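Local coordinates for penicillin-binding protein 1A (Mycobacterium tuberculosis, PDB 5CXW) that builds cross-linked peptidoglycan of the cell wall, the penicillin-sensitive transpeptidase domain described here cross-linking the peptides and a separate domain polymerising the glycan strands, at residues A[164-169]-A[198-203]; A[174-179]-A[256-261]; A[189-194]-A[205-210]. One frame throughout, in Å; residues are numbered along the deposited sequence.

All three contacts lie in the transpeptidase domain and are grouped around helix 165-176 and the loop that follows it. Contact 1 uses the first turns of this helix and contact 2 its C-terminal end; their centres are about 16 Å apart, so the two contacts engage opposite ends of the helix. Contact 3 ties the loop at 189-194 to the approach of strand 208-209, and its centre is about 10 Å from that of contact 1 and about 18 Å from that of contact 2. Along the chain, contacts 1 and 3 interlace, whereas contact 3 is nested within the span closed by contact 2. Strand 208-209 pairs with strand 93-94, which leads to Ser97, the probable acyl-ester nucleophile.

Contact 1 of 3, residues A[164-169]-A[198-203]; sequences GGPQAV and PNNGIV
The compact rings of Pro166 and Pro198 and the branched pair Val169 and Ile202 carry this contact, with the planar amides of Gln167 and Asn200 at its margin. Pro198 presents CG to the backbone of Pro166, with CG 3.4 Å from Pro166 O, while its ring atom CD meets the Gln167 amide, whose OE1 is 3.5 Å from Pro198 CD. Asn200 approaches the other proline: its OD1 lies 3.6 Å from Pro166 CG, with Pro166 CD almost as near. The rings themselves meet more loosely, Pro166 CB standing 4.0 Å from Pro198 CG. Gln167 and Pro198 cross at about a right angle, and the amide NH2 is directed elsewhere, to Asp171 one turn on.

Pro166 suits the first turn of helix 165-176, where the amide hydrogen it lacks would have no carbonyl of an earlier turn to bond. Its CB is shared between Asn199 O and Ile202 CG2, the latter at 3.6 Å. Ile202 turns CG1 anti to its backbone N (chi1 -174°), which brings that carbon 4.1 Å from Val169 CG1, the two branched side chains sliding past each other in opposite directions. Their branching fills the interface close to the backbone. On the loop side, Asn199 in one of its two modelled conformers forms an Asx turn, with OD1 accepting from Gly201 N at 3.1 Å, at the entry to the 3-10 segment that carries Ile202.

Asn200 reaches on to Tyr156, Met159 and Leu160 of helix 152-161, and Ile202 also touches Phe99. Val169 and Val203 both rest on Ala103 of helix 100-109, with the Val169 side chain about 12 Å from that of Ser97. The contact therefore fits the loop before strand 208-209 among helices 165-176, 152-161 and 100-109.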
loop_
_atom_site.group_PDB
_atom_site.type_symbol
_atom_site.label_atom_id
_atom_site.label_comp_id
_atom_site.label_asym_id
_atom_site.label_seq_id
_atom_site.Cartn_x
_atom_site.Cartn_y
_atom_site.Cartn_z
ATOM N N GLY A 164 19.190 7.468 12.256
ATOM C CA GLY A 164 19.171 6.223 11.450
ATOM C C GLY A 164 18.946 6.431 9.987
ATOM O O GLY A 164 19.110 5.513 9.182
ATOM N N GLY A 165 18.506 7.626 9.574
ATOM C CA GLY A 165 18.381 7.928 8.146
ATOM C C GLY A 165 17.539 6.873 7.418
ATOM O O GLY A 165 16.435 6.555 7.829
ATOM N N PRO A 166 18.026 6.348 6.291
ATOM C CA PRO A 166 17.178 5.435 5.535
ATOM C C PRO A 166 16.853 4.149 6.310
ATOM O O PRO A 166 15.764 3.574 6.141
ATOM C CB PRO A 166 17.976 5.155 4.250
ATOM C CG PRO A 166 19.356 5.581 4.578
ATOM C CD PRO A 166 19.261 6.701 5.585
ATOM N N GLN A 167 17.734 3.735 7.233
ATOM C CA GLN A 167 17.424 2.587 8.073
ATOM C C GLN A 167 16.192 2.835 8.934
ATOM O O GLN A 167 15.386 1.920 9.193
ATOM C CB GLN A 167 18.589 2.219 8.990
ATOM C CG GLN A 167 18.402 0.921 9.781
ATOM C CD GLN A 167 18.353 -0.298 8.883
ATOM O OE1 GLN A 167 19.342 -0.656 8.206
ATOM N NE2 GLN A 167 17.188 -0.921 8.809
ATOM N N ALA A 168 15.990 4.067 9.364
ATOM C CA ALA A 168 14.790 4.357 10.204
ATOM C C ALA A 168 13.531 4.281 9.384
ATOM O O ALA A 168 12.493 3.893 9.927
ATOM C CB ALA A 168 14.860 5.719 10.832
ATOM N N VAL A 169 13.620 4.602 8.087
ATOM C CA VAL A 169 12.463 4.443 7.190
ATOM C C VAL A 169 12.141 2.958 6.995
ATOM O O VAL A 169 10.967 2.520 7.116
ATOM C CB VAL A 169 12.700 5.116 5.800
ATOM C CG1 VAL A 169 11.502 4.937 4.899
ATOM C CG2 VAL A 169 13.077 6.576 5.945
ATOM N N PRO A 198 19.248 0.010 3.912
ATOM C CA PRO A 198 18.845 0.566 2.614
ATOM C C PRO A 198 19.658 1.787 2.271
ATOM O O PRO A 198 20.269 2.429 3.176
ATOM C CB PRO A 198 17.407 1.028 2.860
ATOM C CG PRO A 198 17.334 1.213 4.308
ATOM C CD PRO A 198 18.299 0.340 4.978
ATOM N N ASN A 199 19.699 2.139 0.994
ATOM C CA ASN A 199 20.237 3.424 0.644
ATOM C C ASN A 199 19.119 4.446 0.624
ATOM O O ASN A 199 17.937 4.117 0.856
ATOM C CB ASN A 199 21.069 3.372 -0.641
ATOM C CG ASN A 199 20.258 3.156 -1.874
ATOM O OD1 ASN A 199 19.052 3.366 -1.889
ATOM N ND2 ASN A 199 20.937 2.732 -2.949
ATOM N N ASN A 200 19.486 5.685 0.348
ATOM C CA ASN A 200 18.551 6.790 0.433
ATOM C C ASN A 200 17.343 6.684 -0.452
ATOM O O ASN A 200 16.299 7.270 -0.150
ATOM C CB ASN A 200 19.252 8.066 0.127
ATOM C CG ASN A 200 20.265 8.456 1.163
ATOM O OD1 ASN A 200 20.073 8.253 2.343
ATOM N ND2 ASN A 200 21.381 9.060 0.710
ATOM N N GLY A 201 17.407 5.927 -1.522
ATOM C CA GLY A 201 16.248 5.766 -2.400
ATOM C C GLY A 201 14.994 5.123 -1.799
ATOM O O GLY A 201 13.936 5.159 -2.395
ATOM N N ILE A 202 15.165 4.537 -0.620
ATOM C CA ILE A 202 14.060 3.905 0.080
ATOM C C ILE A 202 12.901 4.897 0.190
ATOM O O ILE A 202 11.752 4.474 0.079
ATOM C CB ILE A 202 14.473 3.355 1.436
ATOM C CG1 ILE A 202 13.279 2.568 2.048
ATOM C CG2 ILE A 202 14.952 4.461 2.423
ATOM C CD1 ILE A 202 13.609 1.716 3.229
ATOM N N VAL A 203 13.166 6.165 0.498
ATOM C CA VAL A 203 12.059 7.100 0.760
ATOM C C VAL A 203 11.249 7.403 -0.492
ATOM O O VAL A 203 10.086 7.831 -0.403
ATOM C CB VAL A 203 12.553 8.416 1.459
ATOM C CG1 VAL A 203 13.455 9.277 0.535
ATOM C CG2 VAL A 203 11.381 9.229 2.007
#

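Contact 2 of 3, residues A[174-179]-A[256-261]; sequences HQAGIA and QRIPKA
Arg257 curls round the carbonyl oxygen of Gln175 at the C-terminal end of helix 165-176. The chain bends at chi2 (-76°), which turns CD back so that it joins CB and CG beside Gln175 O; CB lies 3.1 Å from that oxygen. The guanidinium then presents its edge, and NH1 donates to Gln175 O at 2.9 Å in a nearly straight bond (165°). The oxygen lies close to the guanidinium plane, whereas NH1 stands well above the plane of the carbonyl. Water 1 accepts from NH1 and donates to His174 O at 2.8 Å.

Beside this polar grip, Ile258 extends CD1 to Ala176 CB, 3.7 Å away; the small alanine lets the isoleucine tip come close. Gly177 ends the helix in a Schellman motif, its positive phi being readily adopted by glycine. The contact thus joins this end to the lead-in of helix 260-270.

NE of Arg257 forms a salt bridge with Asp255, and the side chain makes a cation-pi contact with Tyr227. A long, charged side chain suits this place: its positive charge probably interacts favourably with the negative end of the helix dipole, while NH1 serves two carbonyls of the last helical turn, one directly and one through water.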
loop_
_atom_site.group_PDB
_atom_site.type_symbol
_atom_site.label_atom_id
_atom_site.label_comp_id
_atom_site.label_asym_id
_atom_site.label_seq_id
_atom_site.Cartn_x
_atom_site.Cartn_y
_atom_site.Cartn_z
ATOM N N HIS A 174 8.967 -1.889 7.947
ATOM C CA HIS A 174 8.891 -3.249 8.466
ATOM C C HIS A 174 7.962 -3.406 9.675
ATOM O O HIS A 174 7.159 -4.353 9.713
ATOM C CB HIS A 174 10.285 -3.762 8.806
ATOM C CG HIS A 174 11.093 -4.097 7.591
ATOM N ND1 HIS A 174 12.443 -3.868 7.551
ATOM C CD2 HIS A 174 10.786 -4.758 6.447
ATOM C CE1 HIS A 174 12.925 -4.301 6.398
ATOM N NE2 HIS A 174 11.944 -4.877 5.723
ATOM N N GLN A 175 8.029 -2.486 10.598
ATOM C CA GLN A 175 7.174 -2.517 11.788
ATOM C C GLN A 175 5.697 -2.355 11.422
ATOM O O GLN A 175 4.853 -3.000 12.009
ATOM C CB GLN A 175 7.656 -1.459 12.775
ATOM C CG GLN A 175 9.003 -1.855 13.427
ATOM C CD GLN A 175 9.673 -0.693 14.116
ATOM O OE1 GLN A 175 9.098 0.365 14.176
ATOM N NE2 GLN A 175 10.905 -0.883 14.636
ATOM N N ALA A 176 5.406 -1.567 10.396
ATOM C CA ALA A 176 4.020 -1.385 9.917
ATOM C C ALA A 176 3.433 -2.618 9.270
ATOM O O ALA A 176 2.217 -2.734 9.211
ATOM C CB ALA A 176 3.935 -0.204 8.961
ATOM N N GLY A 177 4.312 -3.562 8.840
ATOM C CA GLY A 177 3.906 -4.788 8.163
ATOM C C GLY A 177 4.470 -5.004 6.798
ATOM O O GLY A 177 4.059 -5.976 6.142
ATOM N N ILE A 178 5.383 -4.166 6.294
ATOM C CA ILE A 178 6.097 -4.517 5.061
ATOM C C ILE A 178 6.920 -5.733 5.369
ATOM O O ILE A 178 7.749 -5.716 6.276
ATOM C CB ILE A 178 6.936 -3.357 4.491
ATOM C CG1 ILE A 178 6.084 -2.093 4.219
ATOM C CG2 ILE A 178 7.666 -3.828 3.272
ATOM C CD1 ILE A 178 4.932 -2.299 3.242
ATOM N N ALA A 179 6.654 -6.853 4.700
ATOM C CA ALA A 179 7.297 -8.112 5.118
ATOM C C ALA A 179 8.797 -8.011 4.918
ATOM O O ALA A 179 9.261 -7.311 4.008
ATOM C CB ALA A 179 6.778 -9.288 4.312
ATOM N N GLN A 256 0.579 -3.939 18.775
ATOM C CA GLN A 256 0.695 -2.487 18.703
ATOM C C GLN A 256 2.090 -2.079 18.154
ATOM O O GLN A 256 3.002 -1.709 18.910
ATOM C CB GLN A 256 0.420 -1.858 20.076
ATOM C CG GLN A 256 0.311 -0.338 20.046
ATOM C CD GLN A 256 -0.996 0.120 19.467
ATOM O OE1 GLN A 256 -2.066 -0.278 19.931
ATOM N NE2 GLN A 256 -0.944 1.014 18.535
ATOM N N ARG A 257 2.238 -2.116 16.840
ATOM C CA ARG A 257 3.549 -1.881 16.219
ATOM C C ARG A 257 3.962 -0.406 16.114
ATOM O O ARG A 257 5.162 -0.088 16.138
ATOM C CB ARG A 257 3.482 -2.391 14.776
ATOM C CG ARG A 257 3.402 -3.919 14.681
ATOM C CD ARG A 257 4.757 -4.543 14.964
ATOM N NE ARG A 257 4.818 -5.986 14.699
ATOM C CZ ARG A 257 5.041 -6.571 13.525
ATOM N NH1 ARG A 257 5.200 -5.900 12.422
ATOM N NH2 ARG A 257 5.102 -7.907 13.471
ATOM N N ILE A 258 2.991 0.474 15.907
ATOM C CA ILE A 258 3.190 1.883 15.753
ATOM C C ILE A 258 2.307 2.558 16.830
ATOM O O ILE A 258 1.169 2.136 17.041
ATOM C CB ILE A 258 2.746 2.329 14.358
ATOM C CG1 ILE A 258 3.536 1.611 13.268
ATOM C CG2 ILE A 258 2.799 3.839 14.215
ATOM C CD1 ILE A 258 2.946 1.818 11.905
ATOM N N PRO A 259 2.825 3.572 17.529
ATOM C CA PRO A 259 1.955 4.157 18.556
ATOM C C PRO A 259 0.696 4.777 17.927
ATOM O O PRO A 259 0.718 5.319 16.805
ATOM C CB PRO A 259 2.828 5.229 19.225
ATOM C CG PRO A 259 4.256 4.828 18.860
ATOM C CD PRO A 259 4.201 4.074 17.578
ATOM N N LYS A 260 -0.420 4.606 18.630
ATOM C CA LYS A 260 -1.686 5.169 18.187
ATOM C C LYS A 260 -1.564 6.634 17.793
ATOM O O LYS A 260 -2.122 7.065 16.771
ATOM C CB LYS A 260 -2.727 5.005 19.288
ATOM C CG LYS A 260 -4.052 5.759 19.010
ATOM C CD LYS A 260 -5.152 5.376 19.956
ATOM C CE LYS A 260 -6.437 6.172 19.775
ATOM N NZ LYS A 260 -7.016 6.095 18.426
ATOM N N ALA A 261 -0.906 7.435 18.643
ATOM C CA ALA A 261 -0.809 8.875 18.389
ATOM C C ALA A 261 -0.063 9.134 17.069
ATOM O O ALA A 261 -0.449 10.040 16.294
ATOM C CB ALA A 261 -0.185 9.627 19.534
HETATM O O HOH W 1 5.949 -6.894 9.754
#

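Contact 3 of 3, residues A[189-194]-A[205-210]; sequences LSEDGK and GQYQTR. With PEG (di(hydroxyethyl)ether), chain D.
The loop between helix 165-176 and strand 208-209 folds back on itself where Tyr207 lies against Leu189, Ser190 and Glu191. Leu189 CA sits over one face of the tyrosine ring in a CH-pi contact, 4.2 Å from the centroid and displaced toward the rim. The CB of Leu189 heads away from this neighbour, yet its CD2 returns to touch Tyr207 CB at 3.7 Å. A broad aromatic ring suits the place because it can lie under the backbone at Leu189 while its hydroxyl reaches beyond, to Glu191.

There Tyr207 OH donates a short but weak hydrogen bond to Glu191 OE1, at 2.6 Å. Glu191 bends at chi2 (54°), which swings CD toward the ring end, and the carboxylate plane stands 73° from that of the ring. The same hydroxyl accepts from the backbone N of Asn199, so it serves two parts of the loop.

This crossing lies beside a small two-stranded antiparallel pairing in the transpeptidase fold: Thr209, in strand 208-209, is bonded through its backbone to Leu93, shortly before the SxxK sequence that begins at Ser97. The Leu189 side chain also packs against Ala170, Ala173 and His174 of helix 165-176, as befits a buried apolar residue. Water 2 lies between Leu189 N, from which it accepts at 2.9 Å, and Gln208 O.

Further along the loop, Asp192 makes an Asx turn, its OD1 accepting from Lys194 N at 2.8 Å, and Ser190 OG bonds to the backbone of Gly195 and Gly196. The extended side chain of Gln208 carries NE2 to O4 of a di(hydroxyethyl)ether molecule, probably from the crystallisation liquor, at 3.0 Å in a nearly straight bond (167°).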
loop_
_atom_site.group_PDB
_atom_site.type_symbol
_atom_site.label_atom_id
_atom_site.label_comp_id
_atom_site.label_asym_id
_atom_site.label_seq_id
_atom_site.Cartn_x
_atom_site.Cartn_y
_atom_site.Cartn_z
ATOM N N LEU A 189 14.186 -4.163 1.613
ATOM C CA LEU A 189 14.613 -2.823 2.023
ATOM C C LEU A 189 16.096 -2.821 2.511
ATOM O O LEU A 189 16.446 -2.166 3.483
ATOM C CB LEU A 189 13.694 -2.243 3.103
ATOM C CG LEU A 189 12.196 -2.428 2.917
ATOM C CD1 LEU A 189 11.446 -1.733 4.016
ATOM C CD2 LEU A 189 11.787 -1.859 1.583
ATOM N N SER A 190 16.922 -3.559 1.776
ATOM C CA SER A 190 18.327 -3.824 2.110
ATOM C C SER A 190 19.128 -3.680 0.815
ATOM O O SER A 190 18.934 -4.445 -0.137
ATOM C CB SER A 190 18.461 -5.250 2.676
ATOM O OG SER A 190 19.810 -5.580 2.924
ATOM N N GLU A 191 20.074 -2.753 0.785
ATOM C CA GLU A 191 20.819 -2.515 -0.439
ATOM C C GLU A 191 21.633 -3.725 -0.843
ATOM O O GLU A 191 21.583 -4.155 -2.025
ATOM C CB GLU A 191 21.686 -1.261 -0.338
ATOM C CG GLU A 191 22.333 -0.872 -1.687
ATOM C CD GLU A 191 21.365 -0.708 -2.908
ATOM O OE1 GLU A 191 20.121 -0.521 -2.780
ATOM O OE2 GLU A 191 21.892 -0.807 -4.056
ATOM N N ASP A 192 22.326 -4.326 0.132
ATOM C CA ASP A 192 23.177 -5.491 -0.143
ATOM C C ASP A 192 22.390 -6.776 -0.305
ATOM O O ASP A 192 22.974 -7.808 -0.670
ATOM C CB ASP A 192 24.340 -5.651 0.893
ATOM C CG ASP A 192 23.879 -5.964 2.368
ATOM O OD1 ASP A 192 22.701 -6.277 2.668
ATOM O OD2 ASP A 192 24.748 -5.886 3.276
ATOM N N GLY A 193 21.085 -6.745 -0.029
ATOM C CA GLY A 193 20.260 -7.917 -0.211
ATOM C C GLY A 193 20.504 -8.941 0.881
ATOM O O GLY A 193 19.985 -10.052 0.772
ATOM N N LYS A 194 21.278 -8.576 1.924
ATOM C CA LYS A 194 21.703 -9.488 2.985
ATOM C C LYS A 194 21.246 -9.064 4.391
ATOM O O LYS A 194 21.561 -9.743 5.372
ATOM C CB LYS A 194 23.235 -9.589 3.010
ATOM C CG LYS A 194 23.835 -10.271 1.802
ATOM C CD LYS A 194 25.357 -10.070 1.767
ATOM C CE LYS A 194 26.096 -11.063 0.870
ATOM N NZ LYS A 194 25.251 -11.887 -0.051
ATOM N N GLY A 205 10.595 5.016 -2.625
ATOM C CA GLY A 205 10.012 3.766 -2.981
ATOM C C GLY A 205 10.767 2.980 -4.015
ATOM O O GLY A 205 10.133 2.323 -4.840
ATOM N N GLN A 206 12.099 3.048 -4.001
ATOM C CA GLN A 206 12.916 2.420 -5.012
ATOM C C GLN A 206 13.134 0.908 -4.777
ATOM O O GLN A 206 13.481 0.213 -5.720
ATOM C CB GLN A 206 14.240 3.174 -5.209
ATOM C CG GLN A 206 14.064 4.678 -5.508
ATOM C CD GLN A 206 14.201 5.066 -6.988
ATOM O OE1 GLN A 206 13.864 4.296 -7.901
ATOM N NE2 GLN A 206 14.706 6.304 -7.237
ATOM N N TYR A 207 12.883 0.411 -3.563
ATOM C CA TYR A 207 12.966 -0.989 -3.267
ATOM C C TYR A 207 11.721 -1.715 -3.677
ATOM O O TYR A 207 10.675 -1.137 -3.813
ATOM C CB TYR A 207 13.302 -1.233 -1.761
ATOM C CG TYR A 207 14.705 -0.880 -1.460
ATOM C CD1 TYR A 207 15.730 -1.783 -1.619
ATOM C CD2 TYR A 207 15.028 0.380 -1.035
ATOM C CE1 TYR A 207 17.036 -1.425 -1.440
ATOM C CE2 TYR A 207 16.346 0.760 -0.858
ATOM C CZ TYR A 207 17.355 -0.171 -1.020
ATOM O OH TYR A 207 18.645 0.236 -0.812
ATOM N N GLN A 208 11.840 -3.043 -3.874
ATOM C CA GLN A 208 10.703 -3.864 -4.228
ATOM C C GLN A 208 9.884 -4.220 -3.039
ATOM O O GLN A 208 10.411 -4.656 -2.010
ATOM C CB GLN A 208 11.178 -5.150 -4.903
ATOM C CG GLN A 208 11.767 -4.911 -6.264
ATOM C CD GLN A 208 12.074 -6.225 -6.980
ATOM O OE1 GLN A 208 11.823 -7.335 -6.469
ATOM N NE2 GLN A 208 12.592 -6.102 -8.173
ATOM N N THR A 209 8.566 -4.042 -3.173
ATOM C CA THR A 209 7.591 -4.388 -2.182
ATOM C C THR A 209 6.379 -4.981 -2.921
ATOM O O THR A 209 6.165 -4.719 -4.113
ATOM C CB THR A 209 7.159 -3.079 -1.481
ATOM O OG1 THR A 209 8.310 -2.521 -0.851
ATOM C CG2 THR A 209 6.055 -3.230 -0.392
ATOM N N ARG A 210 5.567 -5.777 -2.231
ATOM C CA ARG A 210 4.374 -6.350 -2.913
ATOM C C ARG A 210 3.156 -5.478 -2.610
ATOM O O ARG A 210 3.066 -4.823 -1.567
ATOM C CB ARG A 210 4.096 -7.745 -2.391
ATOM C CG ARG A 210 5.261 -8.732 -2.510
ATOM C CD ARG A 210 4.953 -10.071 -1.825
ATOM N NE ARG A 210 4.960 -9.889 -0.367
ATOM C CZ ARG A 210 4.563 -10.785 0.535
ATOM N NH1 ARG A 210 4.176 -11.989 0.171
ATOM N NH2 ARG A 210 4.666 -10.482 1.836
HETATM O O2 PEG D . 12.610 -1.562 -11.468
HETATM C C3 PEG D . 12.981 -2.902 -11.173
HETATM C C4 PEG D . 12.275 -3.307 -9.910
HETATM O O4 PEG D . 13.215 -3.234 -8.857
HETATM O O HOH W 2 13.080 -4.778 -1.012
#